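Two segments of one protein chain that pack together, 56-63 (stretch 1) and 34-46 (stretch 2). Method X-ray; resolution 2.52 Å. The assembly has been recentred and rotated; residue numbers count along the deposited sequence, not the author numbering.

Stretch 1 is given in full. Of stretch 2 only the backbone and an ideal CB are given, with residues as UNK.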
# COMPACT_ATOMS: atom_id res chain seq x y z
N PHE B 56 -5.97 8.96 12.40
CA PHE B 56 -5.20 7.90 11.81
C PHE B 56 -5.11 6.76 12.79
O PHE B 56 -5.34 6.90 14.00
CB PHE B 56 -3.83 8.38 11.32
CG PHE B 56 -2.73 8.18 12.28
CD1 PHE B 56 -2.75 8.85 13.48
CD2 PHE B 56 -1.66 7.36 11.97
CE1 PHE B 56 -1.75 8.68 14.37
CE2 PHE B 56 -0.64 7.19 12.86
CZ PHE B 56 -0.69 7.85 14.07
N ALA B 57 -4.78 5.61 12.23
CA ALA B 57 -4.38 4.44 12.99
C ALA B 57 -3.44 3.66 12.10
O ALA B 57 -3.74 3.40 10.93
CB ALA B 57 -5.60 3.61 13.40
N SER B 58 -2.29 3.30 12.65
CA SER B 58 -1.37 2.40 11.98
C SER B 58 -1.85 0.97 12.21
O SER B 58 -2.05 0.56 13.36
CB SER B 58 0.06 2.62 12.49
OG SER B 58 0.33 1.87 13.66
N LEU B 59 -2.08 0.24 11.13
CA LEU B 59 -2.67 -1.09 11.17
C LEU B 59 -1.64 -2.21 11.02
O LEU B 59 -1.63 -3.15 11.82
CB LEU B 59 -3.72 -1.22 10.07
CG LEU B 59 -4.92 -0.30 10.29
CD1 LEU B 59 -5.79 -0.32 9.07
CD2 LEU B 59 -5.72 -0.73 11.52
N PHE B 60 -0.81 -2.14 9.98
CA PHE B 60 0.20 -3.14 9.69
C PHE B 60 1.56 -2.49 9.83
O PHE B 60 1.82 -1.45 9.22
CB PHE B 60 0.03 -3.69 8.27
CG PHE B 60 -1.34 -4.20 7.97
CD1 PHE B 60 -1.90 -5.22 8.72
CD2 PHE B 60 -2.08 -3.66 6.93
CE1 PHE B 60 -3.16 -5.70 8.45
CE2 PHE B 60 -3.35 -4.13 6.64
CZ PHE B 60 -3.89 -5.16 7.41
N LYS B 61 2.43 -3.11 10.62
CA LYS B 61 3.78 -2.59 10.83
C LYS B 61 4.79 -3.66 10.46
O LYS B 61 4.80 -4.74 11.05
CB LYS B 61 3.97 -2.17 12.28
CG LYS B 61 3.11 -1.00 12.71
CD LYS B 61 3.45 -0.55 14.12
CE LYS B 61 2.70 -1.36 15.17
NZ LYS B 61 3.04 -0.89 16.55
N GLU B 62 5.67 -3.33 9.52
CA GLU B 62 6.84 -4.16 9.24
C GLU B 62 8.08 -3.28 9.38
O GLU B 62 8.72 -2.91 8.39
CB GLU B 62 6.76 -4.80 7.86
CG GLU B 62 7.72 -5.96 7.69
CD GLU B 62 7.34 -7.15 8.55
OE1 GLU B 62 6.26 -7.73 8.31
OE2 GLU B 62 8.12 -7.49 9.47
N GLU B 63 8.41 -2.94 10.63
CA GLU B 63 9.56 -2.09 10.89
C GLU B 63 10.84 -2.82 10.46
O GLU B 63 10.97 -4.02 10.67
CB GLU B 63 9.64 -1.72 12.37
CG GLU B 63 9.05 -0.35 12.68
CD GLU B 63 10.04 0.79 12.49
OE1 GLU B 63 9.70 1.76 11.79
OE2 GLU B 63 11.17 0.71 13.03
N UNK B 34 1.15 -15.73 15.82
CA UNK B 34 -0.15 -15.12 15.57
C UNK B 34 0.07 -13.63 15.31
O UNK B 34 0.75 -12.96 16.08
CB UNK B 34 -1.11 -15.34 16.74
N UNK B 35 -0.51 -13.14 14.22
CA UNK B 35 -0.43 -11.72 13.89
C UNK B 35 -1.72 -11.28 13.22
O UNK B 35 -2.34 -12.05 12.48
CB UNK B 35 0.77 -11.43 12.99
N UNK B 36 -2.12 -10.04 13.50
CA UNK B 36 -3.33 -9.48 12.91
C UNK B 36 -3.04 -9.13 11.45
O UNK B 36 -2.27 -8.21 11.17
CB UNK B 36 -3.81 -8.25 13.69
N UNK B 37 -3.65 -9.86 10.52
CA UNK B 37 -3.37 -9.71 9.10
C UNK B 37 -4.53 -9.08 8.34
O UNK B 37 -4.49 -9.03 7.11
CB UNK B 37 -3.03 -11.07 8.49
N UNK B 38 -5.57 -8.62 9.04
CA UNK B 38 -6.68 -8.00 8.35
C UNK B 38 -7.57 -7.11 9.20
O UNK B 38 -7.81 -7.40 10.37
CB UNK B 38 -7.54 -9.10 7.72
N UNK B 39 -8.05 -6.01 8.62
CA UNK B 39 -8.95 -5.08 9.29
C UNK B 39 -10.01 -4.61 8.31
O UNK B 39 -9.73 -4.41 7.12
CB UNK B 39 -8.18 -3.89 9.87
N UNK B 40 -11.21 -4.39 8.83
CA UNK B 40 -12.25 -3.68 8.09
C UNK B 40 -12.15 -2.21 8.50
O UNK B 40 -12.51 -1.85 9.63
CB UNK B 40 -13.64 -4.25 8.37
N UNK B 41 -11.65 -1.37 7.59
CA UNK B 41 -11.37 0.03 7.92
C UNK B 41 -12.56 0.79 8.52
O UNK B 41 -12.33 1.52 9.50
CB UNK B 41 -10.90 0.76 6.66
N UNK B 42 -13.80 0.65 8.05
CA UNK B 42 -14.89 1.39 8.70
C UNK B 42 -15.00 1.17 10.20
O UNK B 42 -15.43 2.09 10.92
CB UNK B 42 -16.22 1.01 8.05
N UNK B 43 -14.59 0.01 10.71
CA UNK B 43 -14.72 -0.31 12.13
C UNK B 43 -13.45 -0.04 12.95
O UNK B 43 -13.41 -0.40 14.13
CB UNK B 43 -15.11 -1.78 12.28
N UNK B 44 -12.44 0.60 12.36
CA UNK B 44 -11.19 0.89 13.06
C UNK B 44 -11.34 2.18 13.86
O UNK B 44 -11.83 3.19 13.35
CB UNK B 44 -10.02 1.00 12.07
N UNK B 45 -10.92 2.14 15.14
CA UNK B 45 -10.86 3.33 15.97
C UNK B 45 -9.59 4.14 15.69
O UNK B 45 -8.50 3.58 15.52
CB UNK B 45 -10.93 2.94 17.45
N UNK B 46 -9.76 5.45 15.61
CA UNK B 46 -8.72 6.37 15.21
C UNK B 46 -8.37 7.32 16.36
O UNK B 46 -9.11 7.42 17.34
CB UNK B 46 -9.16 7.16 13.97

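Position 34 lies far from stretch 1. Its ideal CB has nothing within 5.5 Å, so almost any residue would suit. It is Glu 34, which makes no contact.

Position 35 points its CA-to-CB bond toward stretch 1, but across a gap. A short side chain would fall short. Across the gap lie the carboxylate of Glu 62 and the carbonyl of Lys 61, so a long basic side chain, lysine or arginine, would suit. It is Arg 35, extended with chi1, chi2 and chi3 all t. It forms a salt bridge with Glu 62: Arg 35 NH1 donates to Glu 62 OE1 at 2.9 Å, and Arg 35 NH2 donates to the same OE1 at 3.2 Å. One water accepts from Arg 35 NH2 (3.2 Å from the water O) and from Lys 61 N (2.9 Å), bridging the stretches.

Position 36 points sideways, with open space around its CB. Many residues would fit; a beta-branched one suits the strand. It is Val 36, whose carbonyl O lies at the edge of the Phe 60 ring, 3.8 Å from Phe 60 CE1.

At positions 37 and 38 the ideal CB points away, and it is the backbone that meets the Phe 60 ring. Stretch 1 sets little demand on a side chain at either. They are Val 37 and Gly 38, the latter with no side chain; Phe 60 CE1 is 3.6 Å from Val 37 C.

Position 39 points toward stretch 1. Its ideal CB is 4.3 Å from Leu 59 CD2 and 5.1 Å from Phe 60 CZ. A large apolar or aromatic side chain would suit. It is Tyr 39. Leu 59 CD2 sits over one face of its ring, 3.5 Å from the centroid. The ring's edge turns to the face of Phe 60 in an offset edge-to-face pair, ring centroids 5.5 Å apart.

Position 41 starts a 3-10 segment. Its CB points sideways, so a short side chain would not reach; a longer apolar one would suit the apolar Leu 59. It is Leu 41, whose CD2 meets Leu 59 CD1 at 3.4 Å.

Positions 40 and 45 point away, and 42 and 43 are out of reach, so many residues would do; phi of -54° at 42 permits proline. They are Ser 40, Asn 45, Pro 42 and Ser 43.

Position 44 points toward Leu 59 and Ala 57. A medium apolar residue would suit. It is Val 44; its CG1 lies 3.9 Å from Ala 57 CB.

Position 46 points sideways, beside Phe 56 O. An apolar chain could cover Ala 57. It is Leu 46, with CD2 3.8 Å from Ala 57 CB.

Stretch 2 34-46: ERVVGYSLPSVNL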
# COMPACT_ATOMS: atom_id res chain seq x y z
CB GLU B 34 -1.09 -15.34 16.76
CG GLU B 34 -1.73 -16.71 16.78
CD GLU B 34 -2.13 -17.13 18.18
OE1 GLU B 34 -1.54 -18.09 18.72
OE2 GLU B 34 -3.05 -16.49 18.74
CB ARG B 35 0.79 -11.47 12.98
CG ARG B 35 0.90 -10.10 12.33
CD ARG B 35 2.13 -10.03 11.44
NE ARG B 35 2.33 -8.68 10.91
CZ ARG B 35 3.36 -8.31 10.15
NH1 ARG B 35 4.31 -9.18 9.82
NH2 ARG B 35 3.44 -7.06 9.72
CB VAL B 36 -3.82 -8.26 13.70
CG1 VAL B 36 -5.17 -7.80 13.20
CG2 VAL B 36 -3.90 -8.61 15.17
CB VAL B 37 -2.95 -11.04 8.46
CG1 VAL B 37 -1.81 -11.69 9.24
CG2 VAL B 37 -4.16 -11.99 8.32
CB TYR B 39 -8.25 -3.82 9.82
CG TYR B 39 -7.20 -4.02 10.89
CD1 TYR B 39 -5.90 -4.37 10.56
CD2 TYR B 39 -7.50 -3.80 12.23
CE1 TYR B 39 -4.93 -4.53 11.54
CE2 TYR B 39 -6.54 -3.95 13.22
CZ TYR B 39 -5.25 -4.32 12.86
OH TYR B 39 -4.28 -4.47 13.82
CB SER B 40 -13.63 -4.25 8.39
OG SER B 40 -14.63 -3.52 7.72
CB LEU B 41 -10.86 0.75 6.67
CG LEU B 41 -9.57 0.17 6.07
CD1 LEU B 41 -9.05 1.03 4.94
CD2 LEU B 41 -8.51 0.04 7.12
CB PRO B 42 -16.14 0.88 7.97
CG PRO B 42 -15.65 0.44 6.64
CD PRO B 42 -14.30 -0.15 6.91
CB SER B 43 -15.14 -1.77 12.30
OG SER B 43 -16.06 -2.18 11.29
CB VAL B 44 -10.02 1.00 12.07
CG1 VAL B 44 -8.77 1.49 12.79
CG2 VAL B 44 -9.76 -0.32 11.38
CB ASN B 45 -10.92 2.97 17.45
CG ASN B 45 -12.14 2.14 17.80
OD1 ASN B 45 -12.09 0.91 17.78
ND2 ASN B 45 -13.25 2.81 18.09
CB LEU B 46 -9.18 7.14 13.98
CG LEU B 46 -9.67 6.13 12.93
CD1 LEU B 46 -10.85 6.70 12.07
CD2 LEU B 46 -8.49 5.66 12.03
O HOH W 1 1.42 -5.59 11.74
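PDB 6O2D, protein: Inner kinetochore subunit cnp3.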